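Local atomic coordinates of UDP-galactopyranose mutase (Deinococcus radiodurans, PDB entry 3HDQ), a protein that probably interconverts UDP-galactopyranose and UDP-galactofuranose, using bound FAD as cofactor, and binds UDP-galactopyranose beside the flavin. Residues 280-285 with 322-327; 306-311 with 318-323. All blocks are in the same frame, centred on the assembly; numbering follows the deposited sequence. Where two conformers were deposited one is given.

Contact 1 of 2, residues 280-285 with 322-327; sequences RHETHD and VVYEYP
Arg280 and Tyr324 exchange two backbone hydrogen bonds, Arg280 N to Tyr324 O (2.8 Å) and Tyr324 N to Arg280 O (2.9 Å), both almost straight at the hydrogen. Glu282 and Val322 repeat the exchange, Val322 N reaching Glu282 O at 2.8 Å. His281 and Val323 form the non-hydrogen-bonded pair between them, and their side chains lie side by side: Val323 CG2 sits over one face of the imidazole, a CH-pi contact 3.8 Å from the ring centroid. A water 2.7 Å from His281 ND1 donates to Val322 O, and His281 NE2 is hydrogen-bonded to Pro81 O. On the other face of the sheet the Arg280 guanidinium, in the modelled conformer, one of two, stacks on Tyr326, its CZ 4.1 Å from the ring centroid in a cation-pi contact with the planes 25° apart; in that conformer Arg280 NE also forms a salt bridge with Glu278. Glu282 sets its carboxylate obliquely against Tyr324, OE2 lying 3.7 Å from CE2. His284 turns its ring edge to Val322 CG2, and its ND1 is buried without a partner in the model. Alternating pairs of this kind are characteristic of an antiparallel beta sheet, here at the outermost strand, within this chain, of a mixed sheet whose strand 320-336 carries Glu325 to the FAD pocket.

Contact 2 of 2, residues 306-311 with 318-323; sequences VSEFKH and HQTSVV
Ser307 and Val323 form an antiparallel hydrogen-bonded pair, Ser307 N to Val323 O and Val323 N to Ser307 O, each 3.1 Å, beside the non-hydrogen-bonded pair of Glu308 and Val322. Glu308 reaches toward Thr320 with an extended chain, CG anti to the backbone N (chi1 -175°), and its OE1 receives the Thr320 hydroxyl, OG1, at 2.7 Å on the anti lone pair. The amides of Leu289 and Leu290 also bind this carboxylate, at OE1 and OE2 respectively, which would help offset a buried charge. An alanine in place of Glu308 would probably leave the Thr320 hydroxyl and both leucine amides without their acceptor. Lys310 NZ donates to Gln319 O at 2.9 Å, approaching from above the carbonyl plane, and also to His317 O and Glu287 O. One water donates to Thr320 OG1 and Ser321 O and accepts from Lys310 N. Phe309 brings CZ to 3.6 Å from Val323 CG1, crossing it obliquely. Ser307 OG is hydrogen-bonded to OG1 of Thr294, a substrate-binding residue. Strand 305-308 lies between strands 294-296 and 320-336, its Val306 joined to Val295 by backbone hydrogen bonding, and Phe309, just after strand 305-308, packs on Ile79 of strand 78-79.

In the fold
Contacts 1 and 2 flank strand 320-336 on its two edges: 280-285 pairs with one and 306-311 with the other, and both share Val322 and Val323. Contact 2 is the buried one, with no exposed residue among those that touch; contact 1 is only partly buried, and one of its strands, 274-284, is the outermost of the sheet at that end within this chain. Chemistry follows place. Contact 1 relies on regular backbone pairing and on aromatic and charged side chains, whereas contact 2 has fewer strand bonds and more polar side-chain bonds around the turn into the helix. They meet directly where Thr283 OG1 and Ser321 OG are probably hydrogen-bonded, and Tyr324 packs on Val306.

Contact 1 of 2, residues 280-285 with 322-327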
loop_
_atom_site.group_PDB
_atom_site.type_symbol
_atom_site.label_atom_id
_atom_site.label_comp_id
_atom_site.label_asym_id
_atom_site.label_seq_id
_atom_site.Cartn_x
_atom_site.Cartn_y
_atom_site.Cartn_z
ATOM N N ARG A 280 16.904 -1.788 12.018
ATOM C CA ARG A 280 16.130 -1.835 13.239
ATOM C C ARG A 280 15.326 -0.551 13.416
ATOM O O ARG A 280 15.866 0.537 13.637
ATOM C CB ARG A 280 17.008 -2.165 14.450
ATOM C CG ARG A 280 17.336 -3.646 14.512
ATOM C CD ARG A 280 18.352 -3.979 15.577
ATOM N NE ARG A 280 19.148 -5.135 15.179
ATOM C CZ ARG A 280 20.111 -5.674 15.915
ATOM N NH1 ARG A 280 20.401 -5.171 17.109
ATOM N NH2 ARG A 280 20.781 -6.723 15.458
ATOM N N HIS A 281 14.012 -0.699 13.288
ATOM C CA HIS A 281 13.069 0.412 13.382
ATOM C C HIS A 281 12.573 0.630 14.809
ATOM O O HIS A 281 12.301 -0.328 15.533
ATOM C CB HIS A 281 11.877 0.158 12.450
ATOM C CG HIS A 281 12.235 0.200 10.997
ATOM N ND1 HIS A 281 12.209 1.364 10.256
ATOM C CD2 HIS A 281 12.639 -0.779 10.149
ATOM C CE1 HIS A 281 12.579 1.098 9.013
ATOM N NE2 HIS A 281 12.845 -0.196 8.923
ATOM N N GLU A 282 12.456 1.888 15.213
ATOM C CA GLU A 282 11.943 2.218 16.543
ATOM C C GLU A 282 11.004 3.411 16.474
ATOM O O GLU A 282 11.172 4.301 15.644
ATOM C CB GLU A 282 13.087 2.523 17.524
ATOM C CG GLU A 282 13.964 1.315 17.875
ATOM C CD GLU A 282 15.168 1.678 18.751
ATOM O OE1 GLU A 282 15.107 2.727 19.438
ATOM O OE2 GLU A 282 16.168 0.912 18.751
ATOM N N THR A 283 10.014 3.425 17.354
ATOM C CA THR A 283 9.156 4.589 17.501
ATOM C C THR A 283 9.261 5.100 18.929
ATOM O O THR A 283 9.154 4.332 19.878
ATOM C CB THR A 283 7.684 4.262 17.184
ATOM O OG1 THR A 283 7.580 3.774 15.839
ATOM C CG2 THR A 283 6.809 5.511 17.360
ATOM N N HIS A 284 9.470 6.401 19.072
ATOM C CA HIS A 284 9.669 7.004 20.375
ATOM C C HIS A 284 8.575 8.008 20.638
ATOM O O HIS A 284 8.079 8.655 19.714
ATOM C CB HIS A 284 11.033 7.686 20.439
ATOM C CG HIS A 284 12.174 6.726 20.424
ATOM N ND1 HIS A 284 12.871 6.415 19.276
ATOM C CD2 HIS A 284 12.728 5.985 21.412
ATOM C CE1 HIS A 284 13.814 5.536 19.561
ATOM N NE2 HIS A 284 13.749 5.258 20.851
ATOM N N ASP A 285 8.198 8.135 21.903
ATOM C CA ASP A 285 7.116 9.030 22.274
ATOM C C ASP A 285 7.620 10.456 22.522
ATOM O O ASP A 285 7.551 10.968 23.639
ATOM C CB ASP A 285 6.368 8.479 23.489
ATOM C CG ASP A 285 4.967 9.063 23.630
ATOM O OD1 ASP A 285 4.254 9.196 22.608
ATOM O OD2 ASP A 285 4.576 9.378 24.775
ATOM N N VAL A 322 12.351 6.172 13.900
ATOM C CA VAL A 322 13.729 6.180 13.437
ATOM C C VAL A 322 14.160 4.779 13.011
ATOM O O VAL A 322 13.535 3.782 13.394
ATOM C CB VAL A 322 14.689 6.666 14.547
ATOM C CG1 VAL A 322 14.285 8.034 15.036
ATOM C CG2 VAL A 322 14.722 5.665 15.702
ATOM N N VAL A 323 15.238 4.716 12.231
ATOM C CA VAL A 323 15.838 3.451 11.839
ATOM C C VAL A 323 17.353 3.448 12.066
ATOM O O VAL A 323 18.049 4.415 11.728
ATOM C CB VAL A 323 15.548 3.115 10.357
ATOM C CG1 VAL A 323 16.197 4.144 9.431
ATOM C CG2 VAL A 323 16.036 1.711 10.033
ATOM N N TYR A 324 17.840 2.354 12.647
ATOM C CA TYR A 324 19.270 2.066 12.791
ATOM C C TYR A 324 19.698 1.018 11.760
ATOM O O TYR A 324 19.080 -0.039 11.658
ATOM C CB TYR A 324 19.552 1.510 14.187
ATOM C CG TYR A 324 19.337 2.514 15.305
ATOM C CD1 TYR A 324 20.400 3.231 15.831
ATOM C CD2 TYR A 324 18.069 2.735 15.834
ATOM C CE1 TYR A 324 20.209 4.143 16.849
ATOM C CE2 TYR A 324 17.866 3.650 16.860
ATOM C CZ TYR A 324 18.942 4.350 17.361
ATOM O OH TYR A 324 18.763 5.266 18.369
ATOM N N GLU A 325 20.758 1.306 11.009
ATOM C CA GLU A 325 21.265 0.371 10.008
ATOM C C GLU A 325 22.504 -0.403 10.461
ATOM O O GLU A 325 23.526 0.184 10.818
ATOM C CB GLU A 325 21.609 1.097 8.709
ATOM C CG GLU A 325 20.448 1.680 7.967
ATOM C CD GLU A 325 20.910 2.592 6.855
ATOM O OE1 GLU A 325 20.636 3.804 6.946
ATOM O OE2 GLU A 325 21.571 2.107 5.909
ATOM N N TYR A 326 22.410 -1.726 10.407
ATOM C CA TYR A 326 23.556 -2.590 10.667
ATOM C C TYR A 326 24.040 -3.258 9.371
ATOM O O TYR A 326 23.297 -4.006 8.740
ATOM C CB TYR A 326 23.184 -3.664 11.693
ATOM C CG TYR A 326 22.683 -3.124 13.019
ATOM C CD1 TYR A 326 21.437 -2.508 13.119
ATOM C CD2 TYR A 326 23.449 -3.244 14.176
ATOM C CE1 TYR A 326 20.975 -2.013 14.336
ATOM C CE2 TYR A 326 22.993 -2.754 15.401
ATOM C CZ TYR A 326 21.757 -2.142 15.477
ATOM O OH TYR A 326 21.301 -1.656 16.690
ATOM N N PRO A 327 25.289 -2.988 8.973
ATOM C CA PRO A 327 25.910 -3.632 7.804
ATOM C C PRO A 327 25.931 -5.148 7.950
ATOM O O PRO A 327 26.282 -5.645 9.020
ATOM C CB PRO A 327 27.343 -3.098 7.827
ATOM C CG PRO A 327 27.257 -1.809 8.588
ATOM C CD PRO A 327 26.195 -2.041 9.636
HETATM O O HOH W 1 11.286 3.538 11.624
#

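Contact 2 of 2, residues 306-311 with 318-323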
loop_
_atom_site.group_PDB
_atom_site.type_symbol
_atom_site.label_atom_id
_atom_site.label_comp_id
_atom_site.label_asym_id
_atom_site.label_seq_id
_atom_site.Cartn_x
_atom_site.Cartn_y
_atom_site.Cartn_z
ATOM N N VAL A 306 21.787 6.472 12.256
ATOM C CA VAL A 306 20.380 6.548 12.635
ATOM C C VAL A 306 19.754 7.657 11.834
ATOM O O VAL A 306 20.319 8.743 11.734
ATOM C CB VAL A 306 20.170 7.014 14.089
ATOM C CG1 VAL A 306 18.918 6.361 14.687
ATOM C CG2 VAL A 306 21.392 6.796 14.925
ATOM N N SER A 307 18.563 7.407 11.313
ATOM C CA SER A 307 17.839 8.416 10.566
ATOM C C SER A 307 16.452 8.607 11.158
ATOM O O SER A 307 15.864 7.662 11.704
ATOM C CB SER A 307 17.762 8.043 9.086
ATOM O OG SER A 307 19.066 7.943 8.542
ATOM N N GLU A 308 15.943 9.835 11.057
ATOM C CA GLU A 308 14.640 10.189 11.629
ATOM C C GLU A 308 13.748 10.731 10.528
ATOM O O GLU A 308 13.968 11.828 10.014
ATOM C CB GLU A 308 14.789 11.226 12.746
ATOM C CG GLU A 308 13.494 11.550 13.468
ATOM C CD GLU A 308 13.701 12.498 14.640
ATOM O OE1 GLU A 308 12.784 12.609 15.483
ATOM O OE2 GLU A 308 14.778 13.130 14.711
ATOM N N PHE A 309 12.737 9.949 10.176
ATOM C CA PHE A 309 11.997 10.173 8.949
ATOM C C PHE A 309 11.245 11.492 8.856
ATOM O O PHE A 309 11.112 12.040 7.761
ATOM C CB PHE A 309 11.080 8.987 8.689
ATOM C CG PHE A 309 11.832 7.744 8.346
ATOM C CD1 PHE A 309 11.845 6.660 9.207
ATOM C CD2 PHE A 309 12.582 7.681 7.175
ATOM C CE1 PHE A 309 12.560 5.520 8.891
ATOM C CE2 PHE A 309 13.309 6.551 6.858
ATOM C CZ PHE A 309 13.303 5.471 7.715
ATOM N N LYS A 310 10.771 12.012 9.987
ATOM C CA LYS A 310 10.005 13.257 9.954
ATOM C C LYS A 310 10.842 14.429 9.430
ATOM O O LYS A 310 10.300 15.353 8.823
ATOM C CB LYS A 310 9.392 13.582 11.319
ATOM C CG LYS A 310 8.175 12.732 11.681
ATOM C CD LYS A 310 7.889 12.791 13.189
ATOM C CE LYS A 310 7.294 14.128 13.618
ATOM N NZ LYS A 310 7.114 14.195 15.099
ATOM N N HIS A 311 12.159 14.383 9.639
ATOM C CA HIS A 311 13.027 15.415 9.074
ATOM C C HIS A 311 12.933 15.346 7.552
ATOM O O HIS A 311 12.956 16.365 6.863
ATOM C CB HIS A 311 14.497 15.209 9.480
ATOM C CG HIS A 311 14.808 15.557 10.905
ATOM N ND1 HIS A 311 15.077 16.845 11.317
ATOM C CD2 HIS A 311 14.936 14.776 12.005
ATOM C CE1 HIS A 311 15.340 16.845 12.613
ATOM N NE2 HIS A 311 15.256 15.602 13.054
ATOM N N HIS A 318 2.848 13.411 16.684
ATOM C CA HIS A 318 3.251 13.642 18.074
ATOM C C HIS A 318 4.295 12.632 18.527
ATOM O O HIS A 318 4.929 12.805 19.565
ATOM C CB HIS A 318 2.044 13.644 19.026
ATOM C CG HIS A 318 1.442 12.295 19.230
ATOM N ND1 HIS A 318 0.785 11.616 18.226
ATOM C CD2 HIS A 318 1.405 11.489 20.319
ATOM C CE1 HIS A 318 0.365 10.450 18.688
ATOM N NE2 HIS A 318 0.728 10.350 19.955
ATOM N N GLN A 319 4.472 11.580 17.740
ATOM C CA GLN A 319 5.582 10.666 17.953
ATOM C C GLN A 319 6.572 10.747 16.806
ATOM O O GLN A 319 6.399 11.541 15.887
ATOM C CB GLN A 319 5.077 9.244 18.119
ATOM C CG GLN A 319 4.158 9.108 19.303
ATOM C CD GLN A 319 3.563 7.743 19.394
ATOM O OE1 GLN A 319 3.012 7.233 18.420
ATOM N NE2 GLN A 319 3.667 7.130 20.565
ATOM N N THR A 320 7.621 9.934 16.872
ATOM C CA THR A 320 8.634 9.945 15.839
ATOM C C THR A 320 9.172 8.537 15.634
ATOM O O THR A 320 9.279 7.761 16.588
ATOM C CB THR A 320 9.785 10.937 16.167
ATOM O OG1 THR A 320 10.631 11.092 15.025
ATOM C CG2 THR A 320 10.612 10.449 17.329
ATOM N N SER A 321 9.471 8.197 14.384
ATOM C CA SER A 321 10.055 6.898 14.063
ATOM C C SER A 321 11.448 7.036 13.453
ATOM O O SER A 321 11.690 7.885 12.589
ATOM C CB SER A 321 9.155 6.106 13.109
ATOM O OG SER A 321 7.952 5.745 13.735
ATOM N N VAL A 322 12.351 6.172 13.900
ATOM C CA VAL A 322 13.729 6.180 13.437
ATOM C C VAL A 322 14.160 4.779 13.011
ATOM O O VAL A 322 13.535 3.782 13.394
ATOM C CB VAL A 322 14.689 6.666 14.547
ATOM C CG1 VAL A 322 14.285 8.034 15.036
ATOM C CG2 VAL A 322 14.722 5.665 15.702
ATOM N N VAL A 323 15.238 4.716 12.231
ATOM C CA VAL A 323 15.838 3.451 11.839
ATOM C C VAL A 323 17.353 3.448 12.066
ATOM O O VAL A 323 18.049 4.415 11.728
ATOM C CB VAL A 323 15.548 3.115 10.357
ATOM C CG1 VAL A 323 16.197 4.144 9.431
ATOM C CG2 VAL A 323 16.036 1.711 10.033
HETATM O O HOH W 2 19.535 5.123 9.146
HETATM O O HOH W 3 10.365 10.390 12.403
#